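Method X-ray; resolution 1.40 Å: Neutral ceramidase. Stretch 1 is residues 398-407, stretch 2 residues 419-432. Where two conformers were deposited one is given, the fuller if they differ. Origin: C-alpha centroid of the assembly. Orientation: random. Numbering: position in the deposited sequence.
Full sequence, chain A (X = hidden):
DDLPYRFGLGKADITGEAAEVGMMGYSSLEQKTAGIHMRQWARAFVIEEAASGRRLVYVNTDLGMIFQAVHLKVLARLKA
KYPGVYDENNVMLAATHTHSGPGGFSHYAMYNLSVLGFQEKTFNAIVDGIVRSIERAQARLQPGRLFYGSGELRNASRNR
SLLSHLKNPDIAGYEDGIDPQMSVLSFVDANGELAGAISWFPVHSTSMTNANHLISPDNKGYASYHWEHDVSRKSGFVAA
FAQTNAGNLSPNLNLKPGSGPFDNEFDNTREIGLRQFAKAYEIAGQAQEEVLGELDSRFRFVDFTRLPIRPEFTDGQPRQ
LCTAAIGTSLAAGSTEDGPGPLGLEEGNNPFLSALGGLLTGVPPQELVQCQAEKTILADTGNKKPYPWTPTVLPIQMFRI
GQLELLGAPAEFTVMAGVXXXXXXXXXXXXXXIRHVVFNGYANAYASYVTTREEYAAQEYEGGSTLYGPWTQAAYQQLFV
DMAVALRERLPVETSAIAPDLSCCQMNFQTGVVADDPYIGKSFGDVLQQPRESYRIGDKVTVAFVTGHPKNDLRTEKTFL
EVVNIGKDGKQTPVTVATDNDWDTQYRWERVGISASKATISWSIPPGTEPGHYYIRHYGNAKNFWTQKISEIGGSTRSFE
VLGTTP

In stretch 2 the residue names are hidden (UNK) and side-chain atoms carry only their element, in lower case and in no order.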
ATOM      1  N   PHE A 398       6.070  18.144   1.242  1.00 12.27           N
ATOM      2  CA  PHE A 398       7.359  18.229   1.930  1.00 12.59           C
ATOM      3  C   PHE A 398       8.336  18.910   0.984  1.00 13.48           C
ATOM      4  O   PHE A 398       8.313  18.651  -0.220  1.00 13.82           O
ATOM      5  CB  PHE A 398       7.952  16.845   2.207  1.00 13.27           C
ATOM      6  CG  PHE A 398       7.312  16.094   3.348  1.00 11.81           C
ATOM      7  CD1 PHE A 398       6.338  16.672   4.165  1.00 11.89           C
ATOM      8  CD2 PHE A 398       7.728  14.798   3.619  1.00 12.00           C
ATOM      9  CE1 PHE A 398       5.760  15.951   5.211  1.00 12.78           C
ATOM     10  CE2 PHE A 398       7.171  14.078   4.684  1.00 12.13           C
ATOM     11  CZ  PHE A 398       6.202  14.660   5.480  1.00 12.40           C
ATOM     12  N   ARG A 399       9.194  19.764   1.528  1.00 13.51           N
ATOM     13  CA  ARG A 399      10.359  20.216   0.781  1.00 13.91           C
ATOM     14  C   ARG A 399      11.571  19.483   1.378  1.00 14.50           C
ATOM     15  O   ARG A 399      11.774  19.492   2.604  1.00 14.37           O
ATOM     16  CB  ARG A 399      10.570  21.731   0.912  1.00 14.70           C
ATOM     17  CG  ARG A 399      11.949  22.116   0.359  1.00 15.94           C
ATOM     18  CD  ARG A 399      12.223  23.595   0.363  1.00 17.48           C
ATOM     19  NE  ARG A 399      13.470  23.830  -0.365  1.00 17.35           N
ATOM     20  CZ  ARG A 399      13.785  24.968  -0.986  1.00 19.93           C
ATOM     21  NH1 ARG A 399      12.962  26.015  -0.928  1.00 21.16           N
ATOM     22  NH2 ARG A 399      14.932  25.060  -1.650  1.00 21.00           N
ATOM     23  N   ILE A 400      12.350  18.832   0.509  1.00 14.83           N
ATOM     24  CA  ILE A 400      13.555  18.136   0.927  1.00 15.52           C
ATOM     25  C   ILE A 400      14.684  18.688   0.041  1.00 15.06           C
ATOM     26  O   ILE A 400      14.865  18.229  -1.088  1.00 15.31           O
ATOM     27  CB  ILE A 400      13.409  16.579   0.787  1.00 16.21           C
ATOM     28  CG1 ILE A 400      12.167  16.058   1.532  1.00 16.10           C
ATOM     29  CG2 ILE A 400      14.657  15.895   1.293  1.00 17.26           C
ATOM     30  CD1 ILE A 400      11.788  14.613   1.150  1.00 16.34           C
ATOM     31  N   GLY A 401      15.381  19.728   0.515  1.00 15.20           N
ATOM     32  CA  GLY A 401      16.338  20.426  -0.355  1.00 15.80           C
ATOM     33  C   GLY A 401      15.688  20.957  -1.629  1.00 14.91           C
ATOM     34  O   GLY A 401      14.649  21.646  -1.568  1.00 16.10           O
ATOM     35  N   GLN A 402      16.256  20.634  -2.792  1.00 14.05           N
ATOM     36  CA  GLN A 402      15.652  21.104  -4.063  1.00 14.12           C
ATOM     37  C   GLN A 402      14.493  20.230  -4.543  1.00 14.17           C
ATOM     38  O   GLN A 402      13.995  20.408  -5.664  1.00 14.57           O
ATOM     39  CB  GLN A 402      16.721  21.197  -5.165  1.00 14.16           C
ATOM     40  CG  GLN A 402      17.233  19.833  -5.673  1.00 15.30           C
ATOM     41  CD  GLN A 402      18.515  19.325  -5.004  1.00 16.70           C
ATOM     42  OE1 GLN A 402      19.348  18.690  -5.671  1.00 19.51           O
ATOM     43  NE2 GLN A 402      18.657  19.541  -3.708  1.00 14.29           N
ATOM     44  N   LEU A 403      14.087  19.269  -3.711  1.00 14.73           N
ATOM     45  CA  LEU A 403      12.951  18.388  -4.027  0.60 13.95           C
ATOM     46  C   LEU A 403      11.694  18.831  -3.324  1.00 13.68           C
ATOM     47  O   LEU A 403      11.741  19.275  -2.183  1.00 14.62           O
ATOM     48  CB  LEU A 403      13.204  16.969  -3.530  0.60 14.00           C
ATOM     49  CG  LEU A 403      14.518  16.324  -3.904  0.60 13.27           C
ATOM     50  CD1 LEU A 403      14.520  14.886  -3.364  0.60 14.77           C
ATOM     51  CD2 LEU A 403      14.722  16.349  -5.409  0.60 11.80           C
ATOM     52  N   GLU A 404      10.567  18.696  -4.013  1.00 13.14           N
ATOM     53  CA  GLU A 404       9.280  18.788  -3.318  1.00 14.17           C
ATOM     54  C   GLU A 404       8.523  17.514  -3.559  1.00 13.72           C
ATOM     55  O   GLU A 404       8.492  17.014  -4.677  1.00 15.32           O
ATOM     56  CB  GLU A 404       8.441  19.977  -3.768  1.00 14.95           C
ATOM     57  CG  GLU A 404       8.799  21.252  -3.058  1.00 18.10           C
ATOM     58  CD  GLU A 404       7.929  22.443  -3.471  1.00 17.17           C
ATOM     59  OE1 GLU A 404       7.425  22.482  -4.628  1.00 20.27           O
ATOM     60  OE2 GLU A 404       7.779  23.353  -2.629  1.00 21.44           O
ATOM     61  N   LEU A 405       7.932  16.999  -2.487  1.00 12.99           N
ATOM     62  CA  LEU A 405       7.216  15.741  -2.516  1.00 13.90           C
ATOM     63  C   LEU A 405       5.774  16.072  -2.139  1.00 13.12           C
ATOM     64  O   LEU A 405       5.505  16.642  -1.083  1.00 14.22           O
ATOM     65  CB  LEU A 405       7.861  14.788  -1.505  1.00 13.03           C
ATOM     66  CG  LEU A 405       7.158  13.461  -1.238  1.00 14.51           C
ATOM     67  CD1 LEU A 405       7.029  12.601  -2.513  1.00 14.60           C
ATOM     68  CD2 LEU A 405       7.854  12.687  -0.134  1.00 15.26           C
ATOM     69  N   LEU A 406       4.844  15.757  -3.026  1.00 13.30           N
ATOM     70  CA  LEU A 406       3.435  16.022  -2.773  1.00 13.92           C
ATOM     71  C   LEU A 406       2.726  14.754  -2.365  1.00 13.17           C
ATOM     72  O   LEU A 406       2.928  13.701  -2.979  1.00 13.27           O
ATOM     73  CB  LEU A 406       2.743  16.533  -4.034  1.00 13.78           C
ATOM     74  CG  LEU A 406       2.972  17.957  -4.565  1.00 17.69           C
ATOM     75  CD1 LEU A 406       4.387  18.449  -4.515  1.00 19.26           C
ATOM     76  CD2 LEU A 406       2.422  18.072  -6.011  1.00 17.14           C
ATOM     77  N   GLY A 407       1.890  14.855  -1.324  1.00 12.83           N
ATOM     78  CA  GLY A 407       1.100  13.710  -0.894  1.00 12.13           C
ATOM     79  C   GLY A 407      -0.353  14.014  -1.250  1.00 11.97           C
ATOM     80  O   GLY A 407      -0.947  14.956  -0.694  1.00 11.09           O
ATOM     81  N   UNK A 419      -0.120  17.450 -14.814  1.00 14.77           N
ATOM     82  CA  UNK A 419      -0.523  18.869 -14.820  1.00 14.87           C
ATOM     83  C   UNK A 419      -0.240  19.548 -13.462  1.00 15.07           C
ATOM     84  O   UNK A 419       0.196  20.709 -13.398  1.00 16.06           O
ATOM     85  n   UNK A 419      -4.066  18.694 -18.293  1.00 21.88           N
ATOM     86  c   UNK A 419      -1.993  19.018 -15.192  1.00 16.32           C
ATOM     87  c   UNK A 419      -2.222  18.922 -16.702  1.00 16.32           C
ATOM     88  c   UNK A 419      -3.676  19.177 -16.977  1.00 19.31           C
ATOM     89  n   UNK A 419      -5.623  18.217 -19.926  1.00 26.07           N
ATOM     90  c   UNK A 419      -5.325  18.680 -18.707  1.00 23.80           C
ATOM     91  n   UNK A 419      -6.279  19.139 -17.903  1.00 24.09           N
ATOM     92  N   UNK A 420      -0.473  18.815 -12.380  1.00 15.63           N
ATOM     93  CA  UNK A 420      -0.228  19.371 -11.046  1.00 14.67           C
ATOM     94  C   UNK A 420       1.273  19.538 -10.811  1.00 15.04           C
ATOM     95  O   UNK A 420       1.718  20.582 -10.360  1.00 14.75           O
ATOM     96  c   UNK A 420      -3.190  17.637  -9.208  1.00 13.62           C
ATOM     97  c   UNK A 420      -2.408  18.558 -10.137  1.00 14.14           C
ATOM     98  c   UNK A 420      -0.495  19.056  -8.576  1.00 15.53           C
ATOM     99  c   UNK A 420      -0.881  18.522  -9.953  1.00 14.74           C
ATOM    100  N   UNK A 421       2.048  18.527 -11.184  1.00 15.46           N
ATOM    101  CA  UNK A 421       3.496  18.590 -11.096  0.50 16.41           C
ATOM    102  C   UNK A 421       4.051  19.823 -11.817  1.00 17.12           C
ATOM    103  O   UNK A 421       4.857  20.568 -11.254  1.00 18.37           O
ATOM    104  c   UNK A 421       4.077  17.332 -11.717  0.50 15.85           C
ATOM    105  n   UNK A 421       6.353  13.752 -13.845  0.50 10.18           N
ATOM    106  c   UNK A 421       5.190  16.715 -10.925  0.50 16.39           C
ATOM    107  n   UNK A 421       4.336  12.745 -13.377  0.50 13.17           N
ATOM    108  c   UNK A 421       5.866  15.683 -11.789  0.50 14.47           C
ATOM    109  n   UNK A 421       4.960  14.612 -12.182  0.50 13.59           N
ATOM    110  c   UNK A 421       5.221  13.710 -13.136  0.50 12.12           C
ATOM    111  N   UNK A 422       3.609  20.032 -13.056  1.00 17.52           N
ATOM    112  CA  UNK A 422       4.030  21.182 -13.874  0.60 18.17           C
ATOM    113  C   UNK A 422       3.696  22.500 -13.195  1.00 17.48           C
ATOM    114  O   UNK A 422       4.501  23.433 -13.181  1.00 18.08           O
ATOM    115  n   UNK A 422       1.702  18.774 -19.633  0.60 25.84           N
ATOM    116  c   UNK A 422       3.878  20.126 -16.195  0.60 19.69           C
ATOM    117  c   UNK A 422       3.342  21.161 -15.237  0.60 18.62           C
ATOM    118  n   UNK A 422       3.599  19.056 -18.348  0.60 24.96           N
ATOM    119  c   UNK A 422       3.016  20.031 -17.442  0.60 22.10           C
ATOM    120  c   UNK A 422       2.972  18.488 -19.368  0.60 26.71           C
ATOM    121  n   UNK A 422       3.630  17.613 -20.113  0.60 26.08           N
ATOM    122  N   UNK A 423       2.470  22.580 -12.676  1.00 16.94           N
ATOM    123  CA  UNK A 423       1.979  23.823 -12.077  1.00 16.85           C
ATOM    124  C   UNK A 423       2.767  24.144 -10.805  1.00 16.36           C
ATOM    125  O   UNK A 423       3.146  25.293 -10.563  1.00 16.40           O
ATOM    126  c   UNK A 423       0.511  23.715 -11.791  1.00 17.10           C
ATOM    127  N   UNK A 424       3.022  23.115  -9.992  1.00 16.01           N
ATOM    128  CA  UNK A 424       3.805  23.271  -8.775  1.00 15.76           C
ATOM    129  C   UNK A 424       5.268  23.609  -9.076  1.00 16.66           C
ATOM    130  O   UNK A 424       5.834  24.518  -8.445  1.00 17.89           O
ATOM    131  c   UNK A 424       4.760  22.028  -6.742  1.00 14.41           C
ATOM    132  c   UNK A 424       2.261  21.944  -7.307  1.00 14.42           C
ATOM    133  c   UNK A 424       3.678  22.032  -7.873  1.00 14.32           C
ATOM    134  N   UNK A 425       5.877  22.920 -10.042  1.00 16.96           N
ATOM    135  CA  UNK A 425       7.248  23.263 -10.425  1.00 17.28           C
ATOM    136  C   UNK A 425       7.345  24.728 -10.897  1.00 17.36           C
ATOM    137  O   UNK A 425       8.305  25.427 -10.555  1.00 17.79           O
ATOM    138  c   UNK A 425       9.236  22.626 -11.962  1.00 19.10           C
ATOM    139  n   UNK A 425      10.714  23.751 -10.440  1.00 22.69           N
ATOM    140  c   UNK A 425      10.261  22.583 -10.852  1.00 21.50           C
ATOM    141  c   UNK A 425       7.801  22.286 -11.483  1.00 17.97           C
ATOM    142  o   UNK A 425      10.649  21.513 -10.373  1.00 23.34           O
ATOM    143  N   UNK A 426       6.359  25.194 -11.661  1.00 17.48           N
ATOM    144  CA  UNK A 426       6.373  26.604 -12.106  1.00 18.37           C
ATOM    145  C   UNK A 426       6.305  27.556 -10.910  1.00 18.79           C
ATOM    146  O   UNK A 426       7.050  28.531 -10.855  1.00 20.35           O
ATOM    147  c   UNK A 426       5.244  26.876 -13.129  1.00 18.88           C
ATOM    148  N   UNK A 427       5.441  27.257  -9.942  1.00 18.52           N
ATOM    149  CA  UNK A 427       5.286  28.088  -8.757  1.00 19.18           C
ATOM    150  C   UNK A 427       6.502  28.022  -7.836  1.00 19.44           C
ATOM    151  O   UNK A 427       6.829  28.999  -7.158  1.00 20.75           O
ATOM    152  c   UNK A 427       4.014  27.715  -7.999  1.00 18.94           C
ATOM    153  N   UNK A 428       7.174  26.875  -7.811  1.00 19.36           N
ATOM    154  CA  UNK A 428       8.295  26.658  -6.878  1.00 18.84           C
ATOM    155  C   UNK A 428       9.712  26.933  -7.387  1.00 19.35           C
ATOM    156  O   UNK A 428      10.665  26.916  -6.598  1.00 18.43           O
ATOM    157  c   UNK A 428       8.225  25.226  -6.340  1.00 18.63           C
ATOM    158  o   UNK A 428       7.008  25.032  -5.653  1.00 20.74           O
ATOM    159  N   UNK A 429       9.847  27.193  -8.688  1.00 20.22           N
ATOM    160  CA  UNK A 429      11.158  27.404  -9.297  1.00 22.48           C
ATOM    161  C   UNK A 429      11.955  28.489  -8.554  1.00 21.66           C
ATOM    162  O   UNK A 429      13.144  28.314  -8.244  1.00 21.33           O
ATOM    163  c   UNK A 429      13.273  27.542 -11.739  1.00 42.10           C
ATOM    164  c   UNK A 429      10.957  27.845 -10.740  1.00 23.01           C
ATOM    165  c   UNK A 429      11.816  27.137 -11.761  1.00 27.87           C
ATOM    166  o   UNK A 429      13.582  28.710 -11.387  1.00 37.06           O
ATOM    167  o   UNK A 429      14.123  26.687 -12.100  1.00 34.20           O
ATOM    168  N   UNK A 430      11.287  29.606  -8.266  1.00 21.61           N
ATOM    169  CA  UNK A 430      11.932  30.722  -7.560  1.00 22.15           C
ATOM    170  C   UNK A 430      12.390  30.383  -6.150  1.00 22.15           C
ATOM    171  O   UNK A 430      13.263  31.074  -5.593  1.00 23.69           O
ATOM    172  c   UNK A 430      11.012  31.944  -7.529  1.00 22.77           C
ATOM    173  N   UNK A 431      11.802  29.341  -5.555  1.00 21.33           N
ATOM    174  CA  UNK A 431      12.217  28.869  -4.220  1.00 20.82           C
ATOM    175  C   UNK A 431      13.428  27.921  -4.249  1.00 20.81           C
ATOM    176  O   UNK A 431      13.913  27.486  -3.192  1.00 21.19           O
ATOM    177  c   UNK A 431      11.055  28.207  -3.505  1.00 20.62           C
ATOM    178  N   UNK A 432      13.880  27.590  -5.455  1.00 20.05           N
ATOM    179  CA  UNK A 432      15.041  26.731  -5.645  1.00 19.00           C
ATOM    180  C   UNK A 432      14.649  25.272  -5.814  1.00 17.93           C
ATOM    181  O   UNK A 432      15.516  24.385  -5.777  1.00 18.46           O
TER
HETATM  182  O   HOH W   1       7.310  26.155  -3.207  1.00 28.07           O

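Position 419 lies on a helix and carries three carbons, a nitrogen, then a carbon with two more nitrogens. That is a guanidinium: R419. It does not reach stretch 1 and is hydrogen-bonded elsewhere in the structure.

Position 420 has four carbons, forked at the first, with one arm two carbons long. This is I420. Its CG2 lies 4.0 Å from L406 CD2, an apolar contact.

Position 421 again ends in a carbon bearing two nitrogens beyond a chain nitrogen. It is R421, directed sideways and not in contact. Position 422 has the same atoms, so it is R422; it is exposed and out of reach.

Position 423 has one carbon, CB, and is A423. It touches nothing on stretch 1.

Position 424 has three carbons, one carrying the other two: V424. It points toward the strand. Its CG2 is 4.1 Å from L406 CD2, and its CG1 is 3.4 Å from E404 OE1.

Position 425 has three carbons, the third carrying one oxygen and one nitrogen. One oxygen and one nitrogen on the third carbon make an amide at the end of a two-carbon arm, hence Q425. It makes no contact with stretch 1.

Positions 426 and 427 each show a single carbon. They are A426 and A427, and neither touches stretch 1.

Position 428 has one carbon, then one oxygen: S428. Its OG lies 2.8 Å from E404 OE1 and 3.1 Å from the backbone O of V424. Which of these takes the hydroxyl proton is open. Water 1 donates to S428 OG (2.7 Å) and to E404 OE2 (2.9 Å), bridging the two side chains.

Position 429 has three carbons, the third carrying two oxygens. This carboxylate is E429, exposed and out of reach of stretch 1. Position 430 has one carbon: A430, also exposed.

Position 431 has one carbon, with CB 3.9 Å from R399 NH1. It is A431. Its backbone O accepts a hydrogen bond from R399 NH1 (2.9 Å) and a weak one from R399 NH2 (3.0 Å).

Position 432 has no side-chain atoms and is G432. Its phi of 94° suits glycine, since a CB would jam against the preceding carbonyl O. An ideal CB would also lie 3.5 Å from R399 NH2. The backbone O is 3.5 Å from Q402 CB.

The contact uses alternate residues of the strands. R399, E404 and L406 point toward stretch 2. L406 packs on I420 and V424, E404 meets S428 directly and through water, and R399 holds the A431 carbonyl near its guanidinium plane. R399 NE also donates to G401 O (2.8 Å), tying the arginine to its own turn.

Stretch 2 (419-432) RIRRAVQAASEAAG
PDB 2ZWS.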